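Local coordinates for protein post-proline cleaving enzyme (Rickettsia typhi, PDB 4HVT) that probably cleaves peptides on the carboxyl side of proline as a serine-type oligopeptidase of the prolyl oligopeptidase family, at residues A372-F377 / L390-Q395; A397-S402 / A410-E415; V590-M595 / P654-I659; V641-S646 / T672-S677. All blocks are in the same frame, centred on the assembly; numbering follows the deposited sequence.

Interaction 1 (A372-F377 / L390-Q395); sequences AKVVTF and LKLPYQ
V374 and L390 meet at the outer edge of a β-propeller blade, where strand 371-380 is flanked by the last short strand, 388-390, just before the chain leaves for the next blade. Their side chains lie next to each other and point the same way, with V374 CG1 4.0 Å from L390 CD2. Beneath them the amide of L390 donates to the carbonyl of V374 (N to O 2.9 Å) in a nearly straight bond of 168°. Two residues on, L392 takes over. CG lies anti to the carbonyl carbon (chi1 -59°) and CD1 anti to CA (chi2 -175°), which carries methyl CD1 to the start of the strand, 3.5 Å from A372 O and 4.0 Å from A372 CB. It also touches V374 CG2, the leucine crossing the valine at about a right angle. F399 of the following blade packs on A372, V374 and L392, while L392 also touches I414, so this apolar group faces the seam between two blades. Farther along the segment, Y394 is held through its hydroxyl by P420 O and T422 OG1. The backbones diverge from V375 and L390, with CA atoms 5.3 Å apart, to K373 and L392, and where a second direct bond is missing a water intervenes: it accepts from V374 N and donates to L390 O at 2.7 Å.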
loop_
_atom_site.group_PDB
_atom_site.type_symbol
_atom_site.label_atom_id
_atom_site.label_comp_id
_atom_site.label_asym_id
_atom_site.label_seq_id
_atom_site.Cartn_x
_atom_site.Cartn_y
_atom_site.Cartn_z
ATOM N N ALA A 372 -14.839 -8.759 -6.943
ATOM C CA ALA A 372 -14.677 -7.699 -7.946
ATOM C C ALA A 372 -15.765 -7.729 -9.038
ATOM O O ALA A 372 -16.171 -8.811 -9.515
ATOM C CB ALA A 372 -13.306 -7.747 -8.609
ATOM N N LYS A 373 -16.204 -6.531 -9.377
ATOM C CA LYS A 373 -17.187 -6.295 -10.450
ATOM C C LYS A 373 -16.701 -5.105 -11.238
ATOM O O LYS A 373 -16.245 -4.111 -10.653
ATOM C CB LYS A 373 -18.552 -5.985 -9.852
ATOM C CG LYS A 373 -19.089 -7.079 -8.921
ATOM C CD LYS A 373 -19.397 -8.408 -9.644
ATOM C CE LYS A 373 -19.645 -9.541 -8.654
ATOM N NZ LYS A 373 -20.000 -10.855 -9.266
ATOM N N VAL A 374 -16.862 -5.171 -12.554
ATOM C CA VAL A 374 -16.392 -4.124 -13.440
ATOM C C VAL A 374 -17.419 -3.808 -14.541
ATOM O O VAL A 374 -18.028 -4.693 -15.120
ATOM C CB VAL A 374 -15.063 -4.572 -14.117
ATOM C CG1 VAL A 374 -14.489 -3.503 -15.038
ATOM C CG2 VAL A 374 -14.023 -4.919 -13.083
ATOM N N VAL A 375 -17.553 -2.531 -14.850
ATOM C CA VAL A 375 -18.316 -2.047 -15.994
ATOM C C VAL A 375 -17.459 -1.003 -16.721
ATOM O O VAL A 375 -16.528 -0.462 -16.184
ATOM C CB VAL A 375 -19.660 -1.340 -15.623
ATOM C CG1 VAL A 375 -20.609 -2.282 -14.927
ATOM C CG2 VAL A 375 -19.444 -0.066 -14.810
ATOM N N THR A 376 -17.776 -0.838 -18.005
ATOM C CA THR A 376 -17.202 0.199 -18.839
ATOM C C THR A 376 -18.291 1.089 -19.396
ATOM O O THR A 376 -19.410 0.674 -19.637
ATOM C CB THR A 376 -16.311 -0.330 -20.007
ATOM O OG1 THR A 376 -17.103 -0.995 -20.998
ATOM C CG2 THR A 376 -15.232 -1.279 -19.507
ATOM N N PHE A 377 -17.918 2.363 -19.640
ATOM C CA PHE A 377 -18.812 3.337 -20.283
ATOM C C PHE A 377 -17.979 4.429 -20.913
ATOM O O PHE A 377 -16.749 4.397 -20.828
ATOM C CB PHE A 377 -19.840 3.976 -19.313
ATOM C CG PHE A 377 -19.233 4.557 -18.104
ATOM C CD1 PHE A 377 -18.955 3.751 -16.978
ATOM C CD2 PHE A 377 -18.964 5.898 -18.047
ATOM C CE1 PHE A 377 -18.393 4.308 -15.844
ATOM C CE2 PHE A 377 -18.382 6.452 -16.938
ATOM C CZ PHE A 377 -18.110 5.652 -15.808
ATOM N N LEU A 390 -18.409 -5.965 -17.687
ATOM C CA LEU A 390 -17.263 -6.752 -18.127
ATOM C C LEU A 390 -17.211 -8.025 -17.276
ATOM O O LEU A 390 -16.871 -7.956 -16.083
ATOM C CB LEU A 390 -15.990 -5.948 -17.994
ATOM C CG LEU A 390 -14.699 -6.602 -18.496
ATOM C CD1 LEU A 390 -14.777 -6.906 -19.985
ATOM C CD2 LEU A 390 -13.520 -5.723 -18.184
ATOM N N LYS A 391 -17.584 -9.155 -17.875
ATOM C CA LYS A 391 -17.754 -10.407 -17.121
ATOM C C LYS A 391 -16.362 -10.912 -16.736
ATOM O O LYS A 391 -15.447 -10.911 -17.567
ATOM C CB LYS A 391 -18.515 -11.428 -18.019
ATOM N N LEU A 392 -16.157 -11.204 -15.471
ATOM C CA LEU A 392 -14.864 -11.700 -14.995
ATOM C C LEU A 392 -14.885 -13.236 -14.851
ATOM O O LEU A 392 -15.571 -13.715 -13.994
ATOM C CB LEU A 392 -14.570 -11.051 -13.652
ATOM C CG LEU A 392 -14.512 -9.509 -13.697
ATOM C CD1 LEU A 392 -14.094 -8.914 -12.381
ATOM C CD2 LEU A 392 -13.625 -8.970 -14.811
ATOM N N PRO A 393 -14.108 -13.968 -15.650
ATOM C CA PRO A 393 -14.275 -15.423 -15.622
ATOM C C PRO A 393 -13.478 -16.144 -14.567
ATOM O O PRO A 393 -12.889 -17.212 -14.836
ATOM C CB PRO A 393 -13.801 -15.837 -17.019
ATOM C CG PRO A 393 -12.686 -14.903 -17.300
ATOM C CD PRO A 393 -13.094 -13.578 -16.647
ATOM N N TYR A 394 -13.490 -15.599 -13.350
ATOM C CA TYR A 394 -13.019 -16.298 -12.160
ATOM C C TYR A 394 -14.137 -16.262 -11.060
ATOM O O TYR A 394 -14.868 -15.249 -10.924
ATOM C CB TYR A 394 -11.778 -15.561 -11.634
ATOM C CG TYR A 394 -10.396 -15.819 -12.238
ATOM C CD1 TYR A 394 -10.092 -15.480 -13.556
ATOM C CD2 TYR A 394 -9.347 -16.253 -11.426
ATOM C CE1 TYR A 394 -8.801 -15.664 -14.077
ATOM C CE2 TYR A 394 -8.064 -16.470 -11.945
ATOM C CZ TYR A 394 -7.793 -16.150 -13.263
ATOM O OH TYR A 394 -6.504 -16.342 -13.765
ATOM N N GLN A 395 -14.281 -17.320 -10.260
ATOM C CA GLN A 395 -15.036 -17.212 -8.999
ATOM C C GLN A 395 -14.260 -16.363 -7.991
ATOM O O GLN A 395 -13.037 -16.390 -7.979
ATOM C CB GLN A 395 -15.289 -18.586 -8.355
ATOM C CG GLN A 395 -16.209 -19.488 -9.166
ATOM C CD GLN A 395 -17.653 -19.003 -9.161
ATOM O OE1 GLN A 395 -18.265 -18.811 -10.220
ATOM N NE2 GLN A 395 -18.194 -18.777 -7.967
HETATM O O HOH W 1 -18.046 -7.583 -13.654
#

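Interaction 2 (A397-S402 / A410-E415); sequences AIFGMS and ALITIE. With EDO (1,2-ethanediol), chain G.
F399 and M401 pack against I412 across a regular antiparallel β hairpin, the first two strands of the seventh propeller blade; strand 398-402 is the edge strand of its sheet, as expected for the innermost strand of a blade. Six backbone bonds join the strands in three hydrogen-bonded pairs, I398 with E415, G400 with T413 and S402 with L411. Between them, F399 faces I414 and M401 faces I412 in non-hydrogen-bonded pairs. On the face carrying these four residues, F399 CG is anti to the backbone N (chi1 -179°), and the ring crosses I412 obliquely with CE1 only 3.5 Å from CG2. M401 lies alongside I412; its chain bends at chi3 (-77°), and CE settles 3.9 Å from I412 CD1, near A410 CB as well. The preceding blade covers this face through A365 and F363. The other face is more polar. T413 OG1 lies 3.5 Å from G400 O, and S402 OG binds G76 O, at the entry to the first blade. A water touches I398 O, T413 OG1 (2.8 Å) and E415 OE2 (2.7 Å), though it may lack protons for every acceptor within reach. E415 OE1 accepts from F496 N, probably of the peptidase domain. A bound 1,2-ethanediol, probably from the crystallisation liquor, donates through O2 to E415 OE2 at 2.5 Å. Both oxygens of this carboxylate are thus met by donors, consistent with a negatively charged E415 where the propeller approaches the peptidase domain.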
loop_
_atom_site.group_PDB
_atom_site.type_symbol
_atom_site.label_atom_id
_atom_site.label_comp_id
_atom_site.label_asym_id
_atom_site.label_seq_id
_atom_site.Cartn_x
_atom_site.Cartn_y
_atom_site.Cartn_z
ATOM N N ALA A 397 -13.524 -13.338 -7.956
ATOM C CA ALA A 397 -12.604 -12.566 -8.787
ATOM C C ALA A 397 -12.037 -11.332 -8.073
ATOM O O ALA A 397 -12.721 -10.685 -7.278
ATOM C CB ALA A 397 -13.307 -12.119 -10.048
ATOM N N ILE A 398 -10.748 -11.089 -8.317
ATOM C CA ILE A 398 -10.057 -9.887 -7.933
ATOM C C ILE A 398 -9.443 -9.329 -9.209
ATOM O O ILE A 398 -8.756 -10.064 -9.930
ATOM C CB ILE A 398 -8.926 -10.247 -6.928
ATOM C CG1 ILE A 398 -9.513 -10.973 -5.729
ATOM C CG2 ILE A 398 -8.079 -9.035 -6.580
ATOM C CD1 ILE A 398 -10.432 -10.149 -4.872
ATOM N N PHE A 399 -9.704 -8.048 -9.452
ATOM C CA PHE A 399 -9.442 -7.306 -10.680
ATOM C C PHE A 399 -8.421 -6.209 -10.493
ATOM O O PHE A 399 -8.457 -5.462 -9.520
ATOM C CB PHE A 399 -10.747 -6.708 -11.184
ATOM C CG PHE A 399 -10.644 -5.934 -12.474
ATOM C CD1 PHE A 399 -10.807 -6.561 -13.692
ATOM C CD2 PHE A 399 -10.481 -4.547 -12.448
ATOM C CE1 PHE A 399 -10.748 -5.826 -14.897
ATOM C CE2 PHE A 399 -10.453 -3.808 -13.611
ATOM C CZ PHE A 399 -10.569 -4.441 -14.849
ATOM N N GLY A 400 -7.519 -6.087 -11.467
ATOM C CA GLY A 400 -6.608 -4.983 -11.520
ATOM C C GLY A 400 -6.323 -4.604 -12.938
ATOM O O GLY A 400 -6.595 -5.394 -13.888
ATOM N N MET A 401 -5.801 -3.393 -13.109
ATOM C CA MET A 401 -5.437 -2.990 -14.476
ATOM C C MET A 401 -4.484 -1.794 -14.488
ATOM O O MET A 401 -4.396 -1.082 -13.516
ATOM C CB MET A 401 -6.671 -2.698 -15.331
ATOM C CG MET A 401 -7.417 -1.406 -14.978
ATOM S SD MET A 401 -8.927 -1.208 -15.960
ATOM C CE MET A 401 -8.402 -0.697 -17.513
ATOM N N SER A 402 -3.812 -1.643 -15.633
ATOM C CA SER A 402 -2.991 -0.451 -15.923
ATOM C C SER A 402 -3.507 0.119 -17.240
ATOM O O SER A 402 -3.798 -0.621 -18.173
ATOM C CB SER A 402 -1.509 -0.795 -16.052
ATOM O OG SER A 402 -1.194 -1.740 -17.049
ATOM N N ALA A 410 -4.909 -1.641 -23.018
ATOM C CA ALA A 410 -4.657 -1.673 -21.576
ATOM C C ALA A 410 -4.366 -3.131 -21.177
ATOM O O ALA A 410 -4.727 -4.044 -21.913
ATOM C CB ALA A 410 -5.874 -1.164 -20.807
ATOM N N LEU A 411 -3.727 -3.312 -20.044
ATOM C CA LEU A 411 -3.485 -4.643 -19.470
ATOM C C LEU A 411 -4.296 -4.847 -18.225
ATOM O O LEU A 411 -4.255 -4.014 -17.290
ATOM C CB LEU A 411 -2.020 -4.905 -19.197
ATOM C CG LEU A 411 -1.139 -4.927 -20.464
ATOM C CD1 LEU A 411 0.324 -4.884 -20.108
ATOM C CD2 LEU A 411 -1.456 -6.148 -21.340
ATOM N N ILE A 412 -5.027 -5.951 -18.205
ATOM C CA ILE A 412 -5.975 -6.280 -17.132
ATOM C C ILE A 412 -5.426 -7.522 -16.437
ATOM O O ILE A 412 -4.952 -8.425 -17.128
ATOM C CB ILE A 412 -7.394 -6.551 -17.718
ATOM C CG1 ILE A 412 -8.228 -5.232 -17.922
ATOM C CG2 ILE A 412 -8.222 -7.410 -16.798
ATOM C CD1 ILE A 412 -7.556 -4.249 -18.750
ATOM N N THR A 413 -5.519 -7.576 -15.107
ATOM C CA THR A 413 -5.320 -8.848 -14.419
ATOM C C THR A 413 -6.623 -9.326 -13.792
ATOM O O THR A 413 -7.392 -8.501 -13.251
ATOM C CB THR A 413 -4.200 -8.795 -13.379
ATOM O OG1 THR A 413 -4.470 -7.783 -12.382
ATOM C CG2 THR A 413 -2.922 -8.496 -14.066
ATOM N N ILE A 414 -6.859 -10.641 -13.794
ATOM C CA ILE A 414 -7.948 -11.246 -13.026
ATOM C C ILE A 414 -7.330 -12.470 -12.333
ATOM O O ILE A 414 -6.514 -13.213 -12.938
ATOM C CB ILE A 414 -9.187 -11.658 -13.847
ATOM C CG1 ILE A 414 -9.648 -10.565 -14.817
ATOM C CG2 ILE A 414 -10.360 -12.007 -12.962
ATOM C CD1 ILE A 414 -10.683 -10.954 -15.830
ATOM N N GLU A 415 -7.717 -12.667 -11.087
ATOM C CA GLU A 415 -7.186 -13.735 -10.242
ATOM C C GLU A 415 -8.187 -14.042 -9.138
ATOM O O GLU A 415 -9.218 -13.344 -8.974
ATOM C CB GLU A 415 -5.884 -13.292 -9.566
ATOM C CG GLU A 415 -6.066 -12.211 -8.487
ATOM C CD GLU A 415 -4.762 -11.531 -8.214
ATOM O OE1 GLU A 415 -4.071 -11.859 -7.225
ATOM O OE2 GLU A 415 -4.366 -10.646 -9.028
HETATM C C1 EDO G . -0.611 -8.407 -10.276
HETATM O O1 EDO G . -0.579 -7.279 -9.409
HETATM C C2 EDO G . -1.498 -9.511 -9.729
HETATM O O2 EDO G . -2.479 -8.961 -8.865
HETATM O O HOH W 2 -6.032 -9.044 -10.366
HETATM O O HOH W 3 -1.311 -1.078 -19.952
#

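Interaction 3 (V590-M595 / P654-I659); sequences VPILDM and PWHGRI
H656 CG stands anti to its own carbonyl carbon (chi1 -59°) and D594 CG anti to its backbone N (chi1 -174°), placing the two CG atoms so that ring and carboxylate can meet their partners. The imidazole offers ND1, in its ring plane, to the backbone amide of D594, which donates with N 3.0 Å from ND1; the remaining ring proton is then probably on NE2. D594 in turn receives the indole of W655: NE1 donates to OD2 at 2.9 Å, within the indole plane but on the anti side of the carboxylate. Both faces of the H656 ring are covered. W655 CD1 sits 4.2 Å above its centre, and on the opposite face I592 CA lies 3.8 Å from the plane in a CH-π contact, with I592 CG1 near CE1. This joins a loop of the α/β-hydrolase fold, residues 590-595 after strand 585-589, to the first turn of helix 655-664. V590, at the head of the loop, touches D649 and H682, which together with S566 probably form the catalytic triad. An inverse gamma turn centred on D594 shapes the loop's far end, where OD1 accepts from the amide of R597 and W655 stacks on F601. Nearer the start of the loop, P591 O lies 3.2 Å from H656 CB. L593 slides past H656 in the opposite direction, its CG 3.6 Å from H656 O.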
loop_
_atom_site.group_PDB
_atom_site.type_symbol
_atom_site.label_atom_id
_atom_site.label_comp_id
_atom_site.label_asym_id
_atom_site.label_seq_id
_atom_site.Cartn_x
_atom_site.Cartn_y
_atom_site.Cartn_z
ATOM N N VAL A 590 6.745 -4.442 11.485
ATOM C CA VAL A 590 6.921 -2.977 11.346
ATOM C C VAL A 590 5.763 -2.233 11.995
ATOM O O VAL A 590 5.061 -1.486 11.345
ATOM C CB VAL A 590 7.213 -2.519 9.924
ATOM C CG1 VAL A 590 8.562 -3.048 9.466
ATOM C CG2 VAL A 590 6.135 -2.978 8.966
ATOM N N PRO A 591 5.568 -2.465 13.311
ATOM C CA PRO A 591 4.317 -2.071 13.907
ATOM C C PRO A 591 4.273 -0.615 14.309
ATOM O O PRO A 591 5.301 0.013 14.489
ATOM C CB PRO A 591 4.260 -2.869 15.213
ATOM C CG PRO A 591 5.696 -3.082 15.578
ATOM C CD PRO A 591 6.398 -3.242 14.258
ATOM N N ILE A 592 3.052 -0.102 14.401
ATOM C CA ILE A 592 2.743 1.027 15.299
ATOM C C ILE A 592 2.157 0.316 16.523
ATOM O O ILE A 592 1.328 -0.598 16.385
ATOM C CB ILE A 592 1.793 2.088 14.672
ATOM C CG1 ILE A 592 1.707 3.281 15.604
ATOM C CG2 ILE A 592 0.423 1.542 14.296
ATOM C CD1 ILE A 592 0.879 4.428 15.005
ATOM N N LEU A 593 2.595 0.695 17.709
ATOM C CA LEU A 593 2.045 0.022 18.872
ATOM C C LEU A 593 2.094 0.804 20.167
ATOM O O LEU A 593 1.282 0.562 21.034
ATOM C CB LEU A 593 2.651 -1.360 19.054
ATOM C CG LEU A 593 3.957 -1.767 19.655
ATOM C CD1 LEU A 593 4.111 -1.497 21.146
ATOM C CD2 LEU A 593 4.111 -3.286 19.367
ATOM N N ASP A 594 3.043 1.727 20.269
ATOM C CA ASP A 594 3.057 2.668 21.427
ATOM C C ASP A 594 2.023 3.781 21.210
ATOM O O ASP A 594 2.334 4.844 20.696
ATOM C CB ASP A 594 4.437 3.233 21.677
ATOM C CG ASP A 594 4.501 4.085 22.964
ATOM O OD1 ASP A 594 3.431 4.449 23.511
ATOM O OD2 ASP A 594 5.638 4.380 23.412
ATOM N N MET A 595 0.781 3.493 21.556
ATOM C CA MET A 595 -0.329 4.373 21.213
ATOM C C MET A 595 -0.432 5.600 22.153
ATOM O O MET A 595 -1.182 6.541 21.863
ATOM C CB MET A 595 -1.622 3.561 21.106
ATOM C CG MET A 595 -1.507 2.370 20.125
ATOM S SD MET A 595 -0.714 2.789 18.567
ATOM C CE MET A 595 -1.889 3.891 17.815
ATOM N N PRO A 654 11.286 2.762 14.154
ATOM C CA PRO A 654 11.514 1.461 14.853
ATOM C C PRO A 654 11.282 1.389 16.360
ATOM O O PRO A 654 11.293 0.288 16.907
ATOM C CB PRO A 654 12.994 1.180 14.593
ATOM C CG PRO A 654 13.637 2.504 14.322
ATOM C CD PRO A 654 12.548 3.311 13.626
ATOM N N TRP A 655 11.097 2.542 17.024
ATOM C CA TRP A 655 10.791 2.601 18.442
ATOM C C TRP A 655 9.711 1.580 18.825
ATOM O O TRP A 655 9.831 0.864 19.780
ATOM C CB TRP A 655 10.281 3.981 18.821
ATOM C CG TRP A 655 9.556 4.043 20.149
ATOM C CD1 TRP A 655 8.233 4.209 20.358
ATOM C CD2 TRP A 655 10.144 3.919 21.446
ATOM N NE1 TRP A 655 7.935 4.221 21.679
ATOM C CE2 TRP A 655 9.091 4.066 22.392
ATOM C CE3 TRP A 655 11.445 3.741 21.897
ATOM C CZ2 TRP A 655 9.300 4.015 23.758
ATOM C CZ3 TRP A 655 11.653 3.721 23.291
ATOM C CH2 TRP A 655 10.578 3.835 24.183
ATOM N N HIS A 656 8.668 1.482 18.001
ATOM C CA HIS A 656 7.532 0.629 18.380
ATOM C C HIS A 656 7.912 -0.828 18.545
ATOM O O HIS A 656 7.519 -1.472 19.517
ATOM C CB HIS A 656 6.355 0.774 17.392
ATOM C CG HIS A 656 5.842 2.168 17.280
ATOM N ND1 HIS A 656 4.934 2.691 18.170
ATOM C CD2 HIS A 656 6.088 3.153 16.375
ATOM C CE1 HIS A 656 4.644 3.939 17.823
ATOM N NE2 HIS A 656 5.362 4.247 16.760
ATOM N N GLY A 657 8.677 -1.335 17.600
ATOM C CA GLY A 657 9.112 -2.754 17.643
ATOM C C GLY A 657 10.156 -2.939 18.755
ATOM O O GLY A 657 10.111 -3.916 19.526
ATOM N N ARG A 658 11.071 -1.977 18.846
ATOM C CA ARG A 658 12.142 -2.037 19.815
ATOM C C ARG A 658 11.587 -2.059 21.227
ATOM O O ARG A 658 11.965 -2.927 22.026
ATOM C CB ARG A 658 13.045 -0.837 19.682
ATOM C CG ARG A 658 14.032 -0.937 18.571
ATOM C CD ARG A 658 14.582 0.433 18.253
ATOM N NE ARG A 658 15.620 0.416 17.244
ATOM C CZ ARG A 658 16.336 1.487 16.898
ATOM N NH1 ARG A 658 16.176 2.663 17.515
ATOM N NH2 ARG A 658 17.255 1.365 15.949
ATOM N N ILE A 659 10.708 -1.114 21.570
ATOM C CA ILE A 659 10.114 -1.110 22.949
ATOM C C ILE A 659 9.291 -2.352 23.351
ATOM O O ILE A 659 9.348 -2.845 24.535
ATOM C CB ILE A 659 9.356 0.230 23.249
ATOM C CG1 ILE A 659 9.058 0.362 24.737
ATOM C CG2 ILE A 659 8.019 0.422 22.488
ATOM C CD1 ILE A 659 10.291 0.489 25.581
#

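Interaction 4 (V641-S646 / T672-S677); sequences VLITDS and TYFLES
F674 and D645 bring an aromatic ring and a carboxylate together obliquely, their planes 75° apart, with D645 OD2 3.4 Å from F674 CE1. The other oxygen, OD1, lies 2.7 Å from E676 OE2, with the two carboxylates turned 48° apart. So short an approach suggests that one of the acids holds a proton; R658, salt-bridged to E676 OE2, would stabilise the remaining negative charge. At the edge of the Y673 ring, near its plane, comes V641 O. These groups stand on a parallel β ladder, Y673 on the face opposite F674, D645 and E676; it runs from V641 with T672 to S646 with S677, closed by five backbone bonds. At its C-terminal end S646 OG donates to S677 O (2.9 Å) from above the carbonyl plane. On the Y673 face, L642 crosses Y673 at about a right angle, CD1 3.6 Å from CB, and also meets L675 CD1. The two strands are joined by helix 655-664 in a β-α-β unit, and the helix covers the face of I643 and D645 through F660 and R658. Strand 672-677 ends the mixed sheet; beyond it lies helix 34-51, where T43 and T46 take hydrogen bonds from E676 N and F674 N.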
loop_
_atom_site.group_PDB
_atom_site.type_symbol
_atom_site.label_atom_id
_atom_site.label_comp_id
_atom_site.label_asym_id
_atom_site.label_seq_id
_atom_site.Cartn_x
_atom_site.Cartn_y
_atom_site.Cartn_z
ATOM N N VAL A 641 6.164 -14.640 19.844
ATOM C CA VAL A 641 5.968 -13.555 18.915
ATOM C C VAL A 641 7.267 -13.240 18.190
ATOM O O VAL A 641 8.356 -13.224 18.782
ATOM C CB VAL A 641 5.389 -12.293 19.589
ATOM C CG1 VAL A 641 6.231 -11.881 20.757
ATOM C CG2 VAL A 641 5.273 -11.130 18.615
ATOM N N LEU A 642 7.147 -12.986 16.889
ATOM C CA LEU A 642 8.226 -12.455 16.064
ATOM C C LEU A 642 7.949 -10.976 15.830
ATOM O O LEU A 642 6.885 -10.620 15.391
ATOM C CB LEU A 642 8.248 -13.172 14.687
ATOM C CG LEU A 642 9.225 -12.597 13.643
ATOM C CD1 LEU A 642 10.667 -12.640 14.123
ATOM C CD2 LEU A 642 9.196 -13.397 12.325
ATOM N N ILE A 643 8.887 -10.113 16.227
ATOM C CA ILE A 643 8.697 -8.647 16.125
ATOM C C ILE A 643 9.690 -8.143 15.111
ATOM O O ILE A 643 10.872 -8.482 15.152
ATOM C CB ILE A 643 8.988 -7.984 17.458
ATOM C CG1 ILE A 643 8.063 -8.495 18.596
ATOM C CG2 ILE A 643 8.837 -6.514 17.295
ATOM C CD1 ILE A 643 8.526 -8.150 20.016
ATOM N N THR A 644 9.236 -7.364 14.146
ATOM C CA THR A 644 10.185 -6.832 13.141
ATOM C C THR A 644 10.111 -5.314 13.018
ATOM O O THR A 644 9.033 -4.729 13.121
ATOM C CB THR A 644 9.960 -7.472 11.753
ATOM O OG1 THR A 644 8.740 -6.959 11.135
ATOM C CG2 THR A 644 9.881 -8.988 11.876
ATOM N N ASP A 645 11.252 -4.686 12.770
ATOM C CA ASP A 645 11.247 -3.260 12.492
ATOM C C ASP A 645 12.462 -2.846 11.640
ATOM O O ASP A 645 13.274 -3.711 11.265
ATOM C CB ASP A 645 11.104 -2.504 13.820
ATOM C CG ASP A 645 12.348 -2.535 14.679
ATOM O OD1 ASP A 645 13.460 -2.370 14.160
ATOM O OD2 ASP A 645 12.189 -2.643 15.901
ATOM N N SER A 646 12.608 -1.558 11.299
ATOM C CA SER A 646 13.752 -1.133 10.464
ATOM C C SER A 646 14.273 0.226 10.904
ATOM O O SER A 646 13.494 1.117 11.225
ATOM C CB SER A 646 13.416 -1.131 8.966
ATOM O OG SER A 646 14.492 -0.580 8.164
ATOM N N THR A 672 10.277 -14.539 22.552
ATOM C CA THR A 672 10.184 -13.540 21.441
ATOM C C THR A 672 11.396 -13.672 20.511
ATOM O O THR A 672 12.515 -14.037 20.975
ATOM C CB THR A 672 10.168 -12.084 21.909
ATOM O OG1 THR A 672 11.464 -11.766 22.414
ATOM C CG2 THR A 672 9.110 -11.853 22.969
ATOM N N TYR A 673 11.150 -13.318 19.242
ATOM C CA TYR A 673 12.102 -13.302 18.155
ATOM C C TYR A 673 12.006 -11.871 17.635
ATOM O O TYR A 673 10.920 -11.333 17.560
ATOM C CB TYR A 673 11.717 -14.374 17.073
ATOM C CG TYR A 673 11.888 -15.796 17.604
ATOM C CD1 TYR A 673 13.096 -16.436 17.475
ATOM C CD2 TYR A 673 10.846 -16.475 18.250
ATOM C CE1 TYR A 673 13.299 -17.712 17.987
ATOM C CE2 TYR A 673 11.042 -17.748 18.777
ATOM C CZ TYR A 673 12.263 -18.356 18.618
ATOM O OH TYR A 673 12.497 -19.623 19.108
ATOM N N PHE A 674 13.143 -11.262 17.368
ATOM C CA PHE A 674 13.251 -9.868 16.971
ATOM C C PHE A 674 14.194 -9.744 15.793
ATOM O O PHE A 674 15.296 -10.284 15.845
ATOM C CB PHE A 674 13.758 -9.080 18.170
ATOM C CG PHE A 674 13.993 -7.626 17.898
ATOM C CD1 PHE A 674 12.932 -6.736 17.952
ATOM C CD2 PHE A 674 15.247 -7.170 17.510
ATOM C CE1 PHE A 674 13.113 -5.378 17.665
ATOM C CE2 PHE A 674 15.454 -5.810 17.244
ATOM C CZ PHE A 674 14.384 -4.916 17.313
ATOM N N LEU A 675 13.795 -8.956 14.778
ATOM C CA LEU A 675 14.569 -8.745 13.562
ATOM C C LEU A 675 14.499 -7.256 13.220
ATOM O O LEU A 675 13.410 -6.725 12.861
ATOM C CB LEU A 675 14.006 -9.548 12.388
ATOM C CG LEU A 675 14.095 -11.081 12.508
ATOM C CD1 LEU A 675 13.264 -11.656 11.422
ATOM C CD2 LEU A 675 15.512 -11.526 12.321
ATOM N N GLU A 676 15.651 -6.610 13.289
ATOM C CA GLU A 676 15.756 -5.209 12.944
ATOM C C GLU A 676 16.547 -5.099 11.644
ATOM O O GLU A 676 17.708 -5.480 11.595
ATOM C CB GLU A 676 16.387 -4.368 14.042
ATOM C CG GLU A 676 16.528 -2.903 13.549
ATOM C CD GLU A 676 16.676 -1.877 14.606
ATOM O OE1 GLU A 676 17.803 -1.305 14.695
ATOM O OE2 GLU A 676 15.730 -1.676 15.400
ATOM N N SER A 677 15.907 -4.619 10.590
ATOM C CA SER A 677 16.564 -4.395 9.309
ATOM C C SER A 677 17.202 -3.060 9.154
ATOM O O SER A 677 16.572 -2.062 9.475
ATOM C CB SER A 677 15.612 -4.590 8.126
ATOM O OG SER A 677 16.198 -4.025 6.940
#

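From the N terminus, interaction 1 closes the outer hairpin of the sixth propeller blade and interaction 2 the hairpin that opens the seventh; they run in series and touch, with A372 N probably hydrogen-bonded to A397 O and Y394 packed on E415. Much later, interactions 3 and 4 alternate along the chain: 590-595 awaits 654-659, while 641-646 awaits 672-677 beyond it. They cross and touch within the α/β-hydrolase domain, where the R658-E676 salt bridge ties helix 655-664 to the sheet's edge and V590 N probably bonds T644 OG1. Interactions 2 and 3 lie about 35 Å apart between centres, on opposite sides of the molecule.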